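Local atomic coordinates of nucleoside-diphosphate sugar epimerase (SulA family) (Corynebacterium glutamicum, PDB entry 3OH8), a protein that probably acts on nucleoside-diphosphate sugars as an NAD-dependent epimerase, though its specific substrate and reaction are not established. Residues Gln126-Glu131 against Ile436-Gly441. Residues are numbered along the deposited sequence; the frame is centred on the assembly and turned at random.
Sequences QTQLIE and IAHELG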
ATOM      1  N   GLN A 126      -4.382  10.544  -7.705  1.00 18.25           N
ATOM      2  CA  GLN A 126      -5.049  10.046  -8.917  1.00 19.55           C
ATOM      3  C   GLN A 126      -4.658   8.602  -9.282  1.00 16.80           C
ATOM      4  O   GLN A 126      -5.524   7.740  -9.500  1.00 17.07           O
ATOM      5  CB  GLN A 126      -4.779  10.972 -10.115  1.00 16.10           C
ATOM      6  CG  GLN A 126      -5.223  12.415  -9.901  1.00 16.41           C
ATOM      7  CD  GLN A 126      -4.786  13.360 -11.021  1.00 20.66           C
ATOM      8  OE1 GLN A 126      -5.347  14.443 -11.176  1.00 22.62           O
ATOM      9  NE2 GLN A 126      -3.784  12.958 -11.796  1.00 14.84           N
ATOM     10  N   THR A 127      -3.358   8.337  -9.377  1.00 14.83           N
ATOM     11  CA  THR A 127      -2.910   6.983  -9.725  1.00 18.72           C
ATOM     12  C   THR A 127      -3.329   5.973  -8.657  1.00 13.03           C
ATOM     13  O   THR A 127      -3.775   4.873  -8.973  1.00 15.44           O
ATOM     14  CB  THR A 127      -1.374   6.900  -9.983  1.00 16.29           C
ATOM     15  OG1 THR A 127      -0.660   7.399  -8.847  1.00 16.46           O
ATOM     16  CG2 THR A 127      -1.004   7.744 -11.198  1.00 23.09           C
ATOM     17  N   GLN A 128      -3.190   6.346  -7.394  1.00 15.95           N
ATOM     18  CA  GLN A 128      -3.483   5.411  -6.311  1.00 12.60           C
ATOM     19  C   GLN A 128      -4.959   5.044  -6.295  1.00 13.31           C
ATOM     20  O   GLN A 128      -5.320   3.881  -6.127  1.00 16.58           O
ATOM     21  CB  GLN A 128      -3.076   5.992  -4.951  1.00 12.21           C
ATOM     22  CG  GLN A 128      -3.166   4.983  -3.804  1.00 12.05           C
ATOM     23  CD  GLN A 128      -2.030   3.966  -3.841  1.00 17.45           C
ATOM     24  OE1 GLN A 128      -1.035   4.149  -4.546  1.00 21.38           O
ATOM     25  NE2 GLN A 128      -2.155   2.921  -3.050  1.00 19.95           N
ATOM     26  N   LEU A 129      -5.817   6.040  -6.456  1.00 12.36           N
ATOM     27  CA  LEU A 129      -7.255   5.797  -6.502  1.00 14.53           C
ATOM     28  C   LEU A 129      -7.608   4.851  -7.633  1.00 11.30           C
ATOM     29  O   LEU A 129      -8.345   3.872  -7.437  1.00 15.42           O
ATOM     30  CB  LEU A 129      -8.012   7.115  -6.746  1.00 15.39           C
ATOM     31  CG  LEU A 129      -9.414   7.270  -6.146  1.00 22.68           C
ATOM     32  CD1 LEU A 129     -10.381   8.015  -7.092  1.00 19.01           C
ATOM     33  CD2 LEU A 129     -10.005   5.962  -5.683  1.00 18.18           C
ATOM     34  N   ILE A 130      -7.122   5.161  -8.832  1.00 13.12           N
ATOM     35  CA  ILE A 130      -7.503   4.377  -9.999  1.00 17.30           C
ATOM     36  C   ILE A 130      -6.956   2.952  -9.881  1.00 18.12           C
ATOM     37  O   ILE A 130      -7.656   1.982 -10.181  1.00 13.09           O
ATOM     38  CB  ILE A 130      -7.096   5.060 -11.353  1.00 21.99           C
ATOM     39  CG1 ILE A 130      -7.728   4.322 -12.527  1.00 31.72           C
ATOM     40  CG2 ILE A 130      -5.591   5.065 -11.561  1.00 22.95           C
ATOM     41  CD1 ILE A 130      -9.078   3.755 -12.212  1.00 41.09           C
ATOM     42  N   GLU A 131      -5.725   2.820  -9.399  1.00 17.71           N
ATOM     43  CA  GLU A 131      -5.145   1.486  -9.273  1.00 14.88           C
ATOM     44  C   GLU A 131      -5.863   0.679  -8.200  1.00 13.94           C
ATOM     45  O   GLU A 131      -6.117  -0.509  -8.381  1.00 12.81           O
ATOM     46  CB  GLU A 131      -3.640   1.542  -9.024  1.00 14.12           C
ATOM     47  CG  GLU A 131      -2.881   2.163 -10.180  1.00 17.85           C
ATOM     48  CD  GLU A 131      -3.049   1.388 -11.488  1.00 30.48           C
ATOM     49  OE1 GLU A 131      -3.233   0.150 -11.439  1.00 26.33           O
ATOM     50  OE2 GLU A 131      -2.991   2.017 -12.569  1.00 36.66           O
ATOM     51  N   ILE A 436       9.239   3.370  -8.353  1.00 15.93           N
ATOM     52  CA  ILE A 436       9.935   4.433  -7.626  1.00 18.57           C
ATOM     53  C   ILE A 436       9.311   5.807  -7.909  1.00 21.40           C
ATOM     54  O   ILE A 436       9.182   6.643  -7.004  1.00 21.55           O
ATOM     55  CB  ILE A 436      11.440   4.434  -7.983  1.00 19.14           C
ATOM     56  CG1 ILE A 436      12.132   3.202  -7.387  1.00 18.05           C
ATOM     57  CG2 ILE A 436      12.129   5.701  -7.498  1.00 19.86           C
ATOM     58  CD1 ILE A 436      13.462   2.892  -8.049  1.00 21.68           C
ATOM     59  N   ALA A 437       8.915   6.038  -9.160  1.00 16.79           N
ATOM     60  CA  ALA A 437       8.262   7.291  -9.524  1.00 20.71           C
ATOM     61  C   ALA A 437       6.972   7.480  -8.713  1.00 18.74           C
ATOM     62  O   ALA A 437       6.653   8.585  -8.242  1.00 21.23           O
ATOM     63  CB  ALA A 437       7.967   7.317 -11.022  1.00 23.70           C
ATOM     64  N   HIS A 438       6.238   6.384  -8.545  1.00 14.52           N
ATOM     65  CA  HIS A 438       4.999   6.395  -7.767  1.00 15.71           C
ATOM     66  C   HIS A 438       5.290   6.689  -6.301  1.00 19.29           C
ATOM     67  O   HIS A 438       4.656   7.551  -5.689  1.00 16.54           O
ATOM     68  CB  HIS A 438       4.266   5.054  -7.930  1.00 15.20           C
ATOM     69  CG  HIS A 438       2.933   4.996  -7.236  1.00 20.41           C
ATOM     70  ND1 HIS A 438       1.874   5.786  -7.604  1.00 16.52           N
ATOM     71  CD2 HIS A 438       2.492   4.213  -6.221  1.00 20.48           C
ATOM     72  CE1 HIS A 438       0.829   5.517  -6.829  1.00 15.45           C
ATOM     73  NE2 HIS A 438       1.181   4.563  -5.984  1.00 20.54           N
ATOM     74  N   GLU A 439       6.261   5.984  -5.740  1.00 15.40           N
ATOM     75  CA  GLU A 439       6.527   6.081  -4.305  1.00 17.65           C
ATOM     76  C   GLU A 439       7.245   7.357  -3.848  1.00 16.83           C
ATOM     77  O   GLU A 439       7.035   7.831  -2.726  1.00 15.81           O
ATOM     78  CB  GLU A 439       7.273   4.833  -3.838  1.00 13.78           C
ATOM     79  CG  GLU A 439       6.393   3.608  -3.851  1.00 12.67           C
ATOM     80  CD  GLU A 439       5.209   3.751  -2.916  1.00 14.01           C
ATOM     81  OE1 GLU A 439       5.359   4.369  -1.834  1.00 15.33           O
ATOM     82  OE2 GLU A 439       4.125   3.248  -3.275  1.00 15.39           O
ATOM     83  N   LEU A 440       8.057   7.934  -4.727  1.00 15.80           N
ATOM     84  CA  LEU A 440       8.828   9.125  -4.373  1.00 18.90           C
ATOM     85  C   LEU A 440       8.230  10.405  -4.961  1.00 22.54           C
ATOM     86  O   LEU A 440       8.765  11.500  -4.755  1.00 25.10           O
ATOM     87  CB  LEU A 440      10.291   8.970  -4.807  1.00 19.70           C
ATOM     88  CG  LEU A 440      11.048   7.812  -4.146  1.00 23.24           C
ATOM     89  CD1 LEU A 440      12.504   7.763  -4.622  1.00 22.36           C
ATOM     90  CD2 LEU A 440      10.985   7.927  -2.624  1.00 21.77           C
ATOM     91  N   GLY A 441       7.124  10.265  -5.687  1.00 20.34           N
ATOM     92  CA  GLY A 441       6.332  11.409  -6.114  1.00 21.59           C
ATOM     93  C   GLY A 441       6.803  12.115  -7.374  1.00 22.26           C
ATOM     94  O   GLY A 441       6.841  13.338  -7.421  1.00 20.71           O
TER
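The imidazole ring of His-438 meets helix 119-139 with its edge. Gln-128 OE1 and Thr-127 OG1 both lie at that edge, near the ring plane. The ring also stacks with two aromatic side chains, Tyr-124 and Tyr-429. The one hydrogen bond between the two segments runs from His-438 NE2 to Gln-128 OE1, at 2.7 Å. The nitrogen sits nearly on the extended C=O line. The bond is bent at the hydrogen, where the angle is 146°. Amide and ring are almost coplanar, with planes 15° apart. The Gln-128 chain bends at chi2, which turns its amide back to the ring. Its other end is held too, because NE2 hydrogen-bonds to Asp-343 OD1 of helix 342-354. The rotation of the amide is thereby fixed. His-438 has CG anti to its backbone N (chi1 -176°), which carries the ring toward the other helix. Thr-127 OG1 comes within 3.1 Å of His-438 CE1. The hydroxyl hydrogen-bonds to Ala-123 O, one turn back, and to Glu-443 OE1. His-438 ND1 hydrogen-bonds to the same Glu-443 oxygen, so the carboxylate links the ring to the threonine. Carboxylates near both ring nitrogens, Glu-443 at ND1 and Asp-343 weakly at NE2, would probably favour the protonated ring. The contact is buried but small, with 126 Å² covered in all. Its segments lie 305 residues apart in sequence. A buried polar side-chain contact, centred on His-438, joins helix 119-139, which packs on the N-terminal antiparallel sheet, to helix 432-440 of the DUF1731 region, beside the Rossmann-like epimerase fold.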